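Local coordinates for 2-dehydropantoate 2-reductase (Bacillus subtilis, PDB 3EGO), which probably catalyses the NADPH-dependent reduction of ketopantoate to pantoic acid, a step in the biosynthesis of pantothenate, at residues A38-S42 with E43-L47; Q81-F84 with S85-R89; L182-N185 with A186-P190. All coordinates share one frame; numbering follows the deposited sequence.

Interaction 1: A38-S42 with E43-L47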
# COMPACT_ATOMS: atom_id res chain seq x y z
N ALA A 38 -9.30 33.44 18.04
CA ALA A 38 -9.17 34.19 19.28
C ALA A 38 -7.72 34.35 19.64
O ALA A 38 -7.30 35.40 20.11
CB ALA A 38 -9.93 33.49 20.45
N ALA A 39 -6.95 33.29 19.46
CA ALA A 39 -5.54 33.31 19.86
C ALA A 39 -4.67 34.23 19.00
O ALA A 39 -3.68 34.80 19.49
CB ALA A 39 -4.97 31.90 19.90
N ILE A 40 -4.99 34.32 17.71
CA ILE A 40 -4.26 35.22 16.78
C ILE A 40 -4.60 36.68 17.12
O ILE A 40 -3.71 37.52 17.28
CB ILE A 40 -4.65 34.96 15.31
CG1 ILE A 40 -3.97 33.66 14.79
CG2 ILE A 40 -4.27 36.18 14.43
CD1 ILE A 40 -4.64 33.03 13.51
N GLN A 41 -5.90 36.95 17.24
CA GLN A 41 -6.40 38.27 17.60
C GLN A 41 -5.78 38.68 18.96
O GLN A 41 -5.76 39.85 19.29
CB GLN A 41 -7.94 38.28 17.60
CG GLN A 41 -8.62 39.66 17.51
CD GLN A 41 -8.62 40.29 16.10
OE1 GLN A 41 -9.46 39.97 15.24
NE2 GLN A 41 -7.70 41.23 15.88
N SER A 42 -5.18 37.70 19.67
CA SER A 42 -4.62 37.87 21.03
C SER A 42 -3.10 38.07 21.20
O SER A 42 -2.68 39.04 21.83
CB SER A 42 -5.06 36.72 21.93
OG SER A 42 -6.44 36.85 22.24
N GLU A 43 -2.27 37.15 20.71
CA GLU A 43 -0.84 37.46 20.75
C GLU A 43 -0.19 37.63 19.39
O GLU A 43 1.03 37.64 19.29
CB GLU A 43 -0.01 36.49 21.62
CG GLU A 43 -0.03 35.04 21.20
CD GLU A 43 -1.01 34.25 22.02
OE1 GLU A 43 -1.88 34.88 22.66
OE2 GLU A 43 -0.92 33.00 22.02
N GLY A 44 -1.01 37.81 18.36
CA GLY A 44 -0.52 38.02 17.00
C GLY A 44 -0.02 36.73 16.39
O GLY A 44 -0.28 35.63 16.90
N ILE A 45 0.71 36.87 15.29
CA ILE A 45 1.36 35.73 14.66
C ILE A 45 2.85 35.81 14.91
O ILE A 45 3.47 36.86 14.76
CB ILE A 45 1.08 35.73 13.13
CG1 ILE A 45 -0.37 35.29 12.89
CG2 ILE A 45 2.02 34.77 12.40
CD1 ILE A 45 -0.80 35.60 11.50
N ARG A 46 3.45 34.69 15.25
CA ARG A 46 4.89 34.65 15.42
C ARG A 46 5.47 33.93 14.24
O ARG A 46 4.97 32.90 13.83
CB ARG A 46 5.27 33.88 16.67
CG ARG A 46 4.63 34.41 17.94
CD ARG A 46 5.11 35.84 18.26
NE ARG A 46 4.36 36.47 19.34
CZ ARG A 46 4.65 36.35 20.64
NH1 ARG A 46 3.91 36.96 21.54
NH2 ARG A 46 5.69 35.61 21.03
N LEU A 47 6.55 34.47 13.69
CA LEU A 47 7.22 33.74 12.64
C LEU A 47 8.63 33.52 13.08
O LEU A 47 9.29 34.47 13.54
CB LEU A 47 7.19 34.54 11.34
CG LEU A 47 7.97 33.83 10.22
CD1 LEU A 47 7.08 33.66 8.98
CD2 LEU A 47 9.18 34.65 9.94
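Glu43 and Gly44 turn their backbone N-H groups back onto Ala39 and Ile40 where helix 34-43 ends and strand 45-49 begins, in the Rossmann-type domain, which probably binds NADP. Glu43 N binds Ala39 O at 3.0 Å in a nearly straight bond (N-H...O 166°), and Gly44 N reaches Ile40 O at 2.9 Å in a more bent one. Gly44 is the first residue to leave helical geometry and does so with positive phi, a conformation that suits glycine and releases the chain into the strand; its own O is buried without a polar partner in the model.

The side chain of Glu43 curls over Ala39 O. Its CB leaves pointing away from the helix, beside the adjoining Ser42. A chi1 of 61° wedges CG between the two backbone branches, 4.0 Å from Ala39 O. A bend at chi2, -99°, then folds the acid back, so that CD comes to 3.7 Å and OE1 to 3.6 Å from Ala39 O, while OE2 lies farther off. OE1 and Ala39 O are both acceptors and meet at van der Waals distance only, with no hydrogen bond between them; the same side chain also touches Thr132.

On the buried side, Ile40 CG2 meets Ile45 CG1 at 4.3 Å, and both isoleucines pack on Cys58 of strand 52-61, joining the helix end to the sheet. Ser42 OG reaches one turn back along its own helix, donating to Ala38 O at 2.7 Å.

Interaction 2: Q81-F84 with S85-R89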
# COMPACT_ATOMS: atom_id res chain seq x y z
N GLN A 81 -15.01 23.04 -0.37
CA GLN A 81 -16.45 23.16 -0.62
C GLN A 81 -17.18 24.25 0.19
O GLN A 81 -17.91 25.05 -0.38
CB GLN A 81 -17.14 21.80 -0.51
CG GLN A 81 -18.43 21.73 -1.30
CD GLN A 81 -18.27 22.21 -2.74
OE1 GLN A 81 -17.63 21.55 -3.56
NE2 GLN A 81 -18.85 23.37 -3.05
N SER A 82 -16.99 24.28 1.51
CA SER A 82 -17.57 25.35 2.34
C SER A 82 -17.07 26.76 1.97
O SER A 82 -17.82 27.74 2.01
CB SER A 82 -17.31 25.11 3.82
OG SER A 82 -16.02 24.56 4.02
N VAL A 83 -15.78 26.86 1.64
CA VAL A 83 -15.19 28.11 1.19
C VAL A 83 -15.94 28.67 -0.02
O VAL A 83 -16.34 29.85 -0.01
CB VAL A 83 -13.70 27.93 0.82
CG1 VAL A 83 -13.11 29.24 0.31
CG2 VAL A 83 -12.92 27.45 2.02
N PHE A 84 -16.12 27.84 -1.04
CA PHE A 84 -16.82 28.23 -2.27
C PHE A 84 -18.19 28.78 -1.93
O PHE A 84 -18.64 29.76 -2.54
CB PHE A 84 -16.98 27.05 -3.24
CG PHE A 84 -15.73 26.74 -4.03
CD1 PHE A 84 -15.15 27.71 -4.84
CD2 PHE A 84 -15.14 25.49 -3.97
CE1 PHE A 84 -14.01 27.44 -5.55
CE2 PHE A 84 -13.97 25.21 -4.69
CZ PHE A 84 -13.41 26.19 -5.48
N SER A 85 -18.85 28.15 -0.96
CA SER A 85 -20.21 28.55 -0.54
C SER A 85 -20.23 29.94 0.09
O SER A 85 -21.16 30.72 -0.14
CB SER A 85 -20.81 27.51 0.41
OG SER A 85 -21.28 26.39 -0.31
N SER A 86 -19.22 30.25 0.87
CA SER A 86 -19.06 31.61 1.37
C SER A 86 -18.71 32.57 0.24
O SER A 86 -19.15 33.72 0.23
CB SER A 86 -17.99 31.69 2.44
OG SER A 86 -18.18 30.66 3.40
N LEU A 87 -17.91 32.10 -0.71
CA LEU A 87 -17.39 33.00 -1.74
C LEU A 87 -18.51 33.51 -2.66
O LEU A 87 -18.30 34.41 -3.47
CB LEU A 87 -16.25 32.33 -2.52
CG LEU A 87 -14.98 32.03 -1.68
CD1 LEU A 87 -13.83 31.59 -2.57
CD2 LEU A 87 -14.57 33.21 -0.84
N GLU A 88 -19.70 32.94 -2.50
CA GLU A 88 -20.86 33.36 -3.28
C GLU A 88 -21.66 34.48 -2.61
O GLU A 88 -22.35 35.25 -3.28
CB GLU A 88 -21.75 32.17 -3.59
CG GLU A 88 -21.08 31.15 -4.50
CD GLU A 88 -21.63 29.74 -4.31
OE1 GLU A 88 -22.37 29.54 -3.33
OE2 GLU A 88 -21.32 28.84 -5.13
N ARG A 89 -21.55 34.60 -1.29
CA ARG A 89 -22.34 35.57 -0.55
C ARG A 89 -21.61 36.89 -0.26
O ARG A 89 -22.08 37.71 0.54
CB ARG A 89 -22.84 34.94 0.75
CG ARG A 89 -23.72 33.72 0.51
CD ARG A 89 -24.03 32.98 1.79
NE ARG A 89 -23.83 31.55 1.59
CZ ARG A 89 -24.74 30.73 1.11
NH1 ARG A 89 -25.95 31.17 0.79
NH2 ARG A 89 -24.45 29.44 0.94
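Val83 carries CG1 trans to the backbone N (chi1 179°), while Leu87 swings CG to the side of its own N (chi1 -65°), and these two rotations set the branched ends next to each other one helical turn apart. Val83 CG1 and Leu87 CD1 touch at 3.8 Å, and the two chains run abreast. The branch carbon of Leu87 is tucked close over the backbone as well, CG lying 3.1 Å from Val83 O. That oxygen also takes the N-H of Leu87, with Leu87 N 2.8 Å from Val83 O.

Residues 81-89 take in most of the short helix 80-86 and the chain just after it. The helix is the crossover of a parallel beta-alpha-beta unit between strands 70-73 and 94-97 in the Rossmann-type domain. Val83 packs on Val75 and Leu87 on Ile64, whereas the ring of Phe84 meets Trp111 edge-to-face and touches Leu108 of helix 103-109.

Ser82 O is gripped twice by Ser86, from opposite faces of its carbonyl plane. Ser86 N lies 3.1 Å from Ser82 O, and the hydroxyl Ser86 OG donates to Ser82 O from 3.3 Å. Beyond, a type I beta turn from Ser86 to Arg89 leads the chain out, with Arg89 N bonded to Ser86 O at 3.0 Å. Glu88 sends its extended side chain back along the preceding turn; its CG lies 3.4 Å from Phe84 O, and the side chain leans on Trp111.

Interaction 3: L182-N185 with A186-P190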
# COMPACT_ATOMS: atom_id res chain seq x y z
N LEU A 182 2.57 19.74 -10.17
CA LEU A 182 1.78 18.50 -10.03
C LEU A 182 2.54 17.26 -10.50
O LEU A 182 2.53 16.24 -9.81
CB LEU A 182 0.41 18.63 -10.73
CG LEU A 182 -0.53 17.46 -10.37
CD1 LEU A 182 -1.80 17.94 -9.71
CD2 LEU A 182 -0.83 16.66 -11.58
N ILE A 183 3.23 17.34 -11.65
CA ILE A 183 3.93 16.15 -12.16
C ILE A 183 4.87 15.63 -11.11
O ILE A 183 4.93 14.44 -10.85
CB ILE A 183 4.69 16.35 -13.50
CG1 ILE A 183 5.22 14.99 -14.00
CG2 ILE A 183 5.88 17.30 -13.35
CD1 ILE A 183 4.13 13.90 -14.24
N VAL A 184 5.59 16.54 -10.47
CA VAL A 184 6.46 16.15 -9.38
C VAL A 184 5.72 15.48 -8.19
O VAL A 184 6.09 14.39 -7.78
CB VAL A 184 7.24 17.38 -8.87
CG1 VAL A 184 7.93 17.07 -7.59
CG2 VAL A 184 8.25 17.85 -9.95
N ASN A 185 4.69 16.12 -7.65
CA ASN A 185 4.00 15.57 -6.48
C ASN A 185 3.38 14.21 -6.80
O ASN A 185 3.44 13.27 -6.00
CB ASN A 185 2.92 16.55 -5.97
CG ASN A 185 3.51 17.86 -5.43
OD1 ASN A 185 2.80 18.86 -5.31
ND2 ASN A 185 4.80 17.87 -5.12
N ALA A 186 2.80 14.09 -8.00
CA ALA A 186 2.08 12.87 -8.38
C ALA A 186 3.03 11.67 -8.48
O ALA A 186 2.64 10.55 -8.21
CB ALA A 186 1.36 13.11 -9.71
N CYS A 187 4.28 11.90 -8.88
CA CYS A 187 5.24 10.81 -9.02
C CYS A 187 5.88 10.40 -7.74
O CYS A 187 6.23 9.22 -7.57
CB CYS A 187 6.35 11.17 -9.99
SG CYS A 187 5.83 11.35 -11.64
N ILE A 188 6.10 11.35 -6.84
CA ILE A 188 6.80 11.04 -5.61
C ILE A 188 5.88 10.64 -4.46
O ILE A 188 6.16 9.70 -3.74
CB ILE A 188 7.67 12.22 -5.09
CG1 ILE A 188 8.80 12.55 -6.08
CG2 ILE A 188 8.27 11.86 -3.71
CD1 ILE A 188 9.61 13.87 -5.71
N ASN A 189 4.79 11.39 -4.28
CA ASN A 189 3.97 11.26 -3.05
C ASN A 189 3.18 9.95 -2.81
O ASN A 189 3.25 9.35 -1.72
CB ASN A 189 3.03 12.47 -2.94
CG ASN A 189 3.79 13.78 -2.57
OD1 ASN A 189 5.01 13.84 -2.64
ND2 ASN A 189 3.04 14.81 -2.22
N PRO A 190 2.37 9.53 -3.80
CA PRO A 190 1.67 8.27 -3.70
C PRO A 190 2.63 7.11 -3.53
O PRO A 190 2.34 6.21 -2.75
CB PRO A 190 0.95 8.15 -5.06
CG PRO A 190 0.87 9.55 -5.61
CD PRO A 190 2.04 10.29 -5.03
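Leu182 to Asn185 each offer a backbone oxygen to the N-H four residues on, from Ala186 N, which meets Leu182 O at 2.8 Å, to Asn189 N on Asn185 O at 2.9 Å; Pro190, having no N-H to give to Ala186 O, breaks the series, and the helix is kinked there. Pro190 CD packs 3.4 Å from Asn185 O, which still accepts from Asn189 N.

The amide side chains of Asn185 and Asn189 stand one turn apart on the same side of the helix. Asn189 keeps CG beside its backbone N (chi1 -72°), which brings ND2 to 4.1 Å from Asn185 CB, and its own CB lies 3.2 Å from Asn185 O. Asn185 OD1 is hydrogen-bonded to Lys181 NZ, the likely proton donor. Both asparagines probably bind the substrate, consistent with this face of helix 174-195, over the two turns from Lys181 to Asn189, lining the substrate site. This long helix runs through the all-helical C-terminal domain of the ketopantoate reductase family, surrounded by helices 206-223, 228-241 and 261-274.

Other faces are apolar. Val184 CG1 lies alongside Ile188 CD1 at 4.1 Å, both side chains directed at helix 228-241, and Ile183 CD1 meets Cys187 SG at 4.0 Å next to Phe216.

How the interactions relate
Interactions 1 and 2 both belong to the Rossmann-type domain, which probably binds NADP, their centres about 25 Å apart, whereas interaction 3 lies in the C-terminal helical domain, with centres about 34 Å from interaction 1 and 29 Å from interaction 2. None touches another: the nearest atoms of interactions 2 and 3, like those of 1 and 2, are about 15 Å apart. The first two lie near the presumed cofactor loop, the side chain of Ile40 about 6 Å from that of Gly10 and that of Val83 about 8 Å from that of Gly9. Interaction 3 instead holds probable substrate-binding residues, the side chain of Asn189 about 3 Å from that of Ser248, another probable substrate contact.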